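Local coordinates for protein chitinase (Jonesia denitrificans, PDB 5AA7) that forms the copper-binding lytic polysaccharide monooxygenase (AA10) domain of a longer enzyme that probably degrades chitin, at residues A[1-6]-A[133-138]; A[77-82]-A[126-131]. All coordinates share one frame; numbering follows the deposited sequence. Where two conformers were deposited one is given.

Contact 1 (A[1-6]-A[133-138]). With CU1 (copper (I) ion), chain C.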
loop_
_atom_site.group_PDB
_atom_site.type_symbol
_atom_site.label_atom_id
_atom_site.label_comp_id
_atom_site.label_asym_id
_atom_site.label_seq_id
_atom_site.Cartn_x
_atom_site.Cartn_y
_atom_site.Cartn_z
ATOM N N HIS A 1 9.627 -6.717 -2.722
ATOM C CA HIS A 1 9.747 -5.269 -2.823
ATOM C C HIS A 1 8.800 -4.802 -3.912
ATOM O O HIS A 1 8.766 -5.355 -5.022
ATOM C CB HIS A 1 11.194 -4.828 -3.128
ATOM C CG HIS A 1 12.092 -4.801 -1.925
ATOM N ND1 HIS A 1 12.389 -5.922 -1.184
ATOM C CD2 HIS A 1 12.756 -3.784 -1.330
ATOM C CE1 HIS A 1 13.189 -5.607 -0.184
ATOM N NE2 HIS A 1 13.433 -4.312 -0.254
ATOM N N GLY A 2 8.013 -3.788 -3.585
ATOM C CA GLY A 2 7.024 -3.269 -4.504
ATOM C C GLY A 2 6.134 -2.274 -3.791
ATOM O O GLY A 2 6.151 -2.175 -2.561
ATOM N N TRP A 3 5.345 -1.541 -4.564
ATOM C CA TRP A 3 4.441 -0.562 -3.980
ATOM C C TRP A 3 3.244 -0.303 -4.876
ATOM O O TRP A 3 3.239 -0.664 -6.062
ATOM C CB TRP A 3 5.187 0.743 -3.634
ATOM C CG TRP A 3 5.531 1.681 -4.783
ATOM C CD1 TRP A 3 4.911 2.862 -5.079
ATOM C CD2 TRP A 3 6.594 1.538 -5.740
ATOM N NE1 TRP A 3 5.511 3.461 -6.166
ATOM C CE2 TRP A 3 6.547 2.669 -6.587
ATOM C CE3 TRP A 3 7.572 0.563 -5.969
ATOM C CZ2 TRP A 3 7.443 2.850 -7.646
ATOM C CZ3 TRP A 3 8.468 0.750 -7.023
ATOM C CH2 TRP A 3 8.396 1.885 -7.840
ATOM N N VAL A 4 2.228 0.323 -4.299
ATOM C CA VAL A 4 0.996 0.618 -5.019
ATOM C C VAL A 4 1.142 1.950 -5.735
ATOM O O VAL A 4 1.416 2.990 -5.120
ATOM C CB VAL A 4 -0.216 0.636 -4.066
ATOM C CG1 VAL A 4 -1.476 1.054 -4.812
ATOM C CG2 VAL A 4 -0.405 -0.743 -3.422
ATOM N N THR A 5 0.971 1.918 -7.050
ATOM C CA THR A 5 1.169 3.123 -7.849
ATOM C C THR A 5 -0.122 3.848 -8.225
ATOM O O THR A 5 -0.083 5.038 -8.533
ATOM C CB THR A 5 1.941 2.808 -9.139
ATOM O OG1 THR A 5 1.162 1.911 -9.941
ATOM C CG2 THR A 5 3.287 2.177 -8.809
ATOM N N ASP A 6 -1.254 3.139 -8.197
ATOM C CA ASP A 6 -2.530 3.713 -8.604
ATOM C C ASP A 6 -3.677 2.988 -7.910
ATOM O O ASP A 6 -3.791 1.770 -7.991
ATOM C CB ASP A 6 -2.697 3.647 -10.123
ATOM C CG ASP A 6 -3.888 4.439 -10.612
ATOM O OD1 ASP A 6 -4.127 5.550 -10.088
ATOM O OD2 ASP A 6 -4.585 3.948 -11.522
ATOM N N PHE A 133 4.758 -6.249 2.969
ATOM C CA PHE A 133 4.978 -4.887 2.493
ATOM C C PHE A 133 3.716 -4.077 2.718
ATOM O O PHE A 133 2.609 -4.578 2.516
ATOM C CB PHE A 133 5.427 -4.896 1.024
ATOM C CG PHE A 133 6.805 -5.460 0.843
ATOM C CD1 PHE A 133 7.009 -6.833 0.841
ATOM C CD2 PHE A 133 7.904 -4.616 0.737
ATOM C CE1 PHE A 133 8.291 -7.366 0.720
ATOM C CE2 PHE A 133 9.193 -5.140 0.607
ATOM C CZ PHE A 133 9.381 -6.510 0.600
ATOM N N TYR A 134 3.896 -2.835 3.157
ATOM C CA TYR A 134 2.808 -2.031 3.704
ATOM C C TYR A 134 2.610 -0.760 2.894
ATOM O O TYR A 134 3.521 0.058 2.779
ATOM C CB TYR A 134 3.092 -1.704 5.186
ATOM C CG TYR A 134 3.056 -2.923 6.088
ATOM C CD1 TYR A 134 4.154 -3.777 6.187
ATOM C CD2 TYR A 134 1.909 -3.238 6.815
ATOM C CE1 TYR A 134 4.113 -4.915 6.999
ATOM C CE2 TYR A 134 1.861 -4.359 7.628
ATOM C CZ TYR A 134 2.958 -5.194 7.710
ATOM O OH TYR A 134 2.880 -6.303 8.532
ATOM N N ASN A 135 1.414 -0.607 2.332
ATOM C CA ASN A 135 1.087 0.522 1.471
ATOM C C ASN A 135 -0.249 1.158 1.852
ATOM O O ASN A 135 -1.300 0.531 1.722
ATOM C CB ASN A 135 0.993 0.030 0.019
ATOM C CG ASN A 135 2.351 -0.106 -0.654
ATOM O OD1 ASN A 135 2.685 0.677 -1.542
ATOM N ND2 ASN A 135 3.133 -1.097 -0.240
ATOM N N CYS A 136 -0.212 2.405 2.314
ATOM C CA CYS A 136 -1.425 3.165 2.585
ATOM C C CYS A 136 -1.794 4.065 1.419
ATOM O O CYS A 136 -0.936 4.753 0.866
ATOM C CB CYS A 136 -1.244 4.026 3.826
ATOM S SG CYS A 136 -1.525 3.111 5.324
ATOM N N MET A 137 -3.079 4.062 1.062
ATOM C CA MET A 137 -3.616 4.921 0.004
ATOM C C MET A 137 -4.726 5.786 0.586
ATOM O O MET A 137 -5.732 5.268 1.063
ATOM C CB MET A 137 -4.191 4.094 -1.156
ATOM C CG MET A 137 -3.166 3.444 -2.090
ATOM S SD MET A 137 -2.150 2.152 -1.339
ATOM C CE MET A 137 -3.403 1.005 -0.763
ATOM N N ASP A 138 -4.539 7.099 0.551
ATOM C CA ASP A 138 -5.567 8.017 1.017
ATOM C C ASP A 138 -6.482 8.334 -0.142
ATOM O O ASP A 138 -6.036 8.793 -1.198
ATOM C CB ASP A 138 -4.925 9.285 1.580
ATOM C CG ASP A 138 -4.024 8.997 2.760
ATOM O OD1 ASP A 138 -4.527 8.508 3.802
ATOM O OD2 ASP A 138 -2.807 9.254 2.646
HETATM CU CU CU1 C . 11.426 -7.686 -1.697
#
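Phe133 and His1 turn CG anti to their own carbonyl carbons, beside the backbone N (chi1 -69° and -80°), and this brings both rings to the copper. The site is the histidine brace of lytic polysaccharide monooxygenases, set at one end of a beta-sandwich. Strands 2-6 and 131-141 run in nearly the same direction but belong to different sheets of the sandwich, and it is side chains that bridge the space between them. His1 chelates copper through its amino group, with N at 2.3 Å, and through ND1 at 2.1 Å; His78 supplies the third nitrogen ligand. Phe133 sends its edge toward the face of the His1 ring, an edge-to-face pair. Its own face lies under the amino terminus, with His1 N 3.3 Å from Phe133 CZ. The same CZ is 3.3 Å from the copper, so the aromatic ring blocks one approach to the metal, as the axial phenylalanine does in many AA10 relatives. Trp124 meets Phe133 from outside this pair of segments.

Deeper in, the Asn135 amide reaches across to the first strand. Val4 N donates to Asn135 OD1 at 2.8 Å in a fairly straight bond (165°), coming from above the carbonyl plane. Trp3 CA rests 3.3 Å from the same OD1. Without the amide, as with an alanine here, Val4 N would probably lose this acceptor and a gap open beside Trp3 and Val4. Next along the strand the contact turns apolar. The Met137 chain is bent at chi2 and chi3, and its SD lies 3.7 Å from Val4 CB.

Contact 2 (A[77-82]-A[126-131]). With CU1 (copper (I) ion), chain C.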
loop_
_atom_site.group_PDB
_atom_site.type_symbol
_atom_site.label_atom_id
_atom_site.label_comp_id
_atom_site.label_asym_id
_atom_site.label_seq_id
_atom_site.Cartn_x
_atom_site.Cartn_y
_atom_site.Cartn_z
ATOM N N PRO A 77 9.329 -9.652 -7.274
ATOM C CA PRO A 77 8.025 -10.306 -7.112
ATOM C C PRO A 77 8.112 -11.623 -6.337
ATOM O O PRO A 77 8.028 -12.714 -6.910
ATOM C CB PRO A 77 7.587 -10.554 -8.554
ATOM C CG PRO A 77 8.890 -10.787 -9.288
ATOM C CD PRO A 77 9.891 -9.858 -8.624
ATOM N N HIS A 78 8.269 -11.517 -5.025
ATOM C CA HIS A 78 8.373 -12.702 -4.177
ATOM C C HIS A 78 7.163 -13.593 -4.236
ATOM O O HIS A 78 6.040 -13.115 -4.406
ATOM C CB HIS A 78 8.528 -12.287 -2.734
ATOM C CG HIS A 78 9.639 -11.333 -2.526
ATOM N ND1 HIS A 78 10.936 -11.625 -2.879
ATOM C CD2 HIS A 78 9.649 -10.086 -2.014
ATOM C CE1 HIS A 78 11.705 -10.593 -2.598
ATOM N NE2 HIS A 78 10.946 -9.657 -2.060
ATOM N N ASN A 79 7.391 -14.891 -4.059
ATOM C CA ASN A 79 6.277 -15.802 -3.852
ATOM C C ASN A 79 5.395 -15.263 -2.728
ATOM O O ASN A 79 5.887 -14.781 -1.703
ATOM C CB ASN A 79 6.777 -17.203 -3.537
ATOM C CG ASN A 79 7.449 -17.845 -4.727
ATOM O OD1 ASN A 79 8.600 -17.544 -5.036
ATOM N ND2 ASN A 79 6.720 -18.710 -5.424
ATOM N N THR A 80 4.091 -15.334 -2.953
ATOM C CA THR A 80 3.132 -14.567 -2.165
ATOM C C THR A 80 2.066 -15.488 -1.618
ATOM O O THR A 80 1.605 -16.399 -2.317
ATOM C CB THR A 80 2.465 -13.509 -3.064
ATOM O OG1 THR A 80 3.469 -12.602 -3.540
ATOM C CG2 THR A 80 1.386 -12.727 -2.318
ATOM N N SER A 81 1.670 -15.256 -0.369
ATOM C CA SER A 81 0.502 -15.935 0.176
ATOM C C SER A 81 -0.748 -15.139 -0.198
ATOM O O SER A 81 -1.440 -15.474 -1.163
ATOM C CB SER A 81 0.642 -16.126 1.689
ATOM O OG SER A 81 0.950 -14.894 2.333
ATOM N N THR A 82 -1.014 -14.062 0.531
ATOM C CA THR A 82 -2.181 -13.230 0.249
ATOM C C THR A 82 -1.843 -11.757 0.136
ATOM O O THR A 82 -0.842 -11.283 0.695
ATOM C CB THR A 82 -3.262 -13.352 1.339
ATOM O OG1 THR A 82 -2.668 -13.125 2.623
ATOM C CG2 THR A 82 -3.919 -14.721 1.301
ATOM N N VAL A 126 4.471 -12.083 2.073
ATOM C CA VAL A 126 5.423 -12.939 1.361
ATOM C C VAL A 126 5.328 -14.366 1.902
ATOM O O VAL A 126 5.304 -14.566 3.115
ATOM C CB VAL A 126 6.852 -12.383 1.519
ATOM C CG1 VAL A 126 7.874 -13.308 0.876
ATOM C CG2 VAL A 126 6.935 -10.979 0.912
ATOM N N SER A 127 5.271 -15.357 1.016
ATOM C CA SER A 127 4.981 -16.725 1.449
ATOM C C SER A 127 6.165 -17.460 2.058
ATOM O O SER A 127 5.963 -18.439 2.778
ATOM C CB SER A 127 4.426 -17.543 0.286
ATOM O OG SER A 127 5.416 -17.758 -0.702
ATOM N N ASN A 128 7.384 -16.999 1.776
ATOM C CA ASN A 128 8.593 -17.703 2.204
ATOM C C ASN A 128 9.501 -16.916 3.155
ATOM O O ASN A 128 10.639 -17.310 3.406
ATOM C CB ASN A 128 9.395 -18.186 0.984
ATOM C CG ASN A 128 9.670 -17.072 -0.023
ATOM O OD1 ASN A 128 9.714 -15.889 0.325
ATOM N ND2 ASN A 128 9.860 -17.453 -1.285
ATOM N N THR A 129 9.000 -15.801 3.676
ATOM C CA THR A 129 9.705 -15.045 4.715
ATOM C C THR A 129 8.644 -14.610 5.695
ATOM O O THR A 129 7.459 -14.811 5.435
ATOM C CB THR A 129 10.428 -13.786 4.192
ATOM O OG1 THR A 129 9.462 -12.778 3.857
ATOM C CG2 THR A 129 11.293 -14.115 2.981
ATOM N N ASN A 130 9.046 -14.009 6.813
ATOM C CA ASN A 130 8.057 -13.485 7.755
ATOM C C ASN A 130 7.718 -12.024 7.508
ATOM O O ASN A 130 7.190 -11.334 8.386
ATOM C CB ASN A 130 8.508 -13.676 9.204
ATOM C CG ASN A 130 7.375 -13.467 10.185
ATOM O OD1 ASN A 130 6.279 -14.014 10.005
ATOM N ND2 ASN A 130 7.610 -12.641 11.201
ATOM N N ASN A 131 8.013 -11.543 6.312
ATOM C CA ASN A 131 7.750 -10.140 6.042
ATOM C C ASN A 131 6.520 -9.879 5.194
ATOM O O ASN A 131 6.048 -10.749 4.453
ATOM C CB ASN A 131 8.964 -9.469 5.417
ATOM C CG ASN A 131 10.131 -9.377 6.379
ATOM O OD1 ASN A 131 9.958 -9.088 7.573
ATOM N ND2 ASN A 131 11.322 -9.636 5.870
HETATM CU CU CU1 C . 11.426 -7.686 -1.697
HETATM O O HOH W 1 10.330 -15.305 -3.382
#
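His78 and Val126 lie slantwise to each other, with the valine methyls against the root of the imidazole. Val126 CG1 is 3.8 Å from His78 CB, while CG2 approaches the ring at CD2. NE2, next to CD2 in the ring, binds the copper at 2.1 Å. His78 thus completes the histidine brace with the N-terminal His1, and Val126 packs beside the ligand. Phe133 touches both side chains.

Thr80 and Val126 form an antiparallel non-hydrogen-bonded pair whose side chains diverge. Just beyond it, Ser127 N donates to Asn79 O at 2.8 Å. This bond is almost straight (174°), although the donor stands above the carbonyl plane. The Ser127 hydroxyl is placed between its backbone N and carbonyl carbon (chi1 68°), which brings OG to 3.2 Å from Asn79 CB. The methylene of Ser127 lies against the chain at Ser81, CB to N 3.6 Å.

Asn79 and Asn128 cross at about a right angle, their amide planes 60° apart. A water bridges the Asn79 backbone and the Asn128 amide, accepting from Asn79 N at 3.0 Å and from Asn128 ND2 at 3.0 Å. The Asn79 amide itself turns to another neighbour, with ND2 bonded to Gly99 O.

Within its own segment, Thr80 OG1 donates to His78 O and ties down the backbone of the copper ligand. One direct backbone bond and a water bridge therefore join the chain entering strand 80-87 to the turn after strand 118-126. The His78 ring is held by its metal bond at NE2, with Val126 alongside its CB and CD2.

Contact 1 lies close to the centre of the chain, with its copper end partly exposed. Contact 2 is partly buried and nearer the surface, their centres about 15 Å apart. Both touch the same copper, one bringing His1 and the other His78. Contact 2 is nested along the chain inside the loop that contact 1 closes. Contact 1 joins strand 2-6 of the three-stranded sheet to strand 131-141 of the six-stranded one. Contact 2 stays with the latter, at the ends of strands 80-87 and 118-126 and the loop into strand 131-141. Contact 1 relies on aromatic and apolar side chains with one buried amide, whereas contact 2 uses backbone bonding and water, with Val126 as its apolar element.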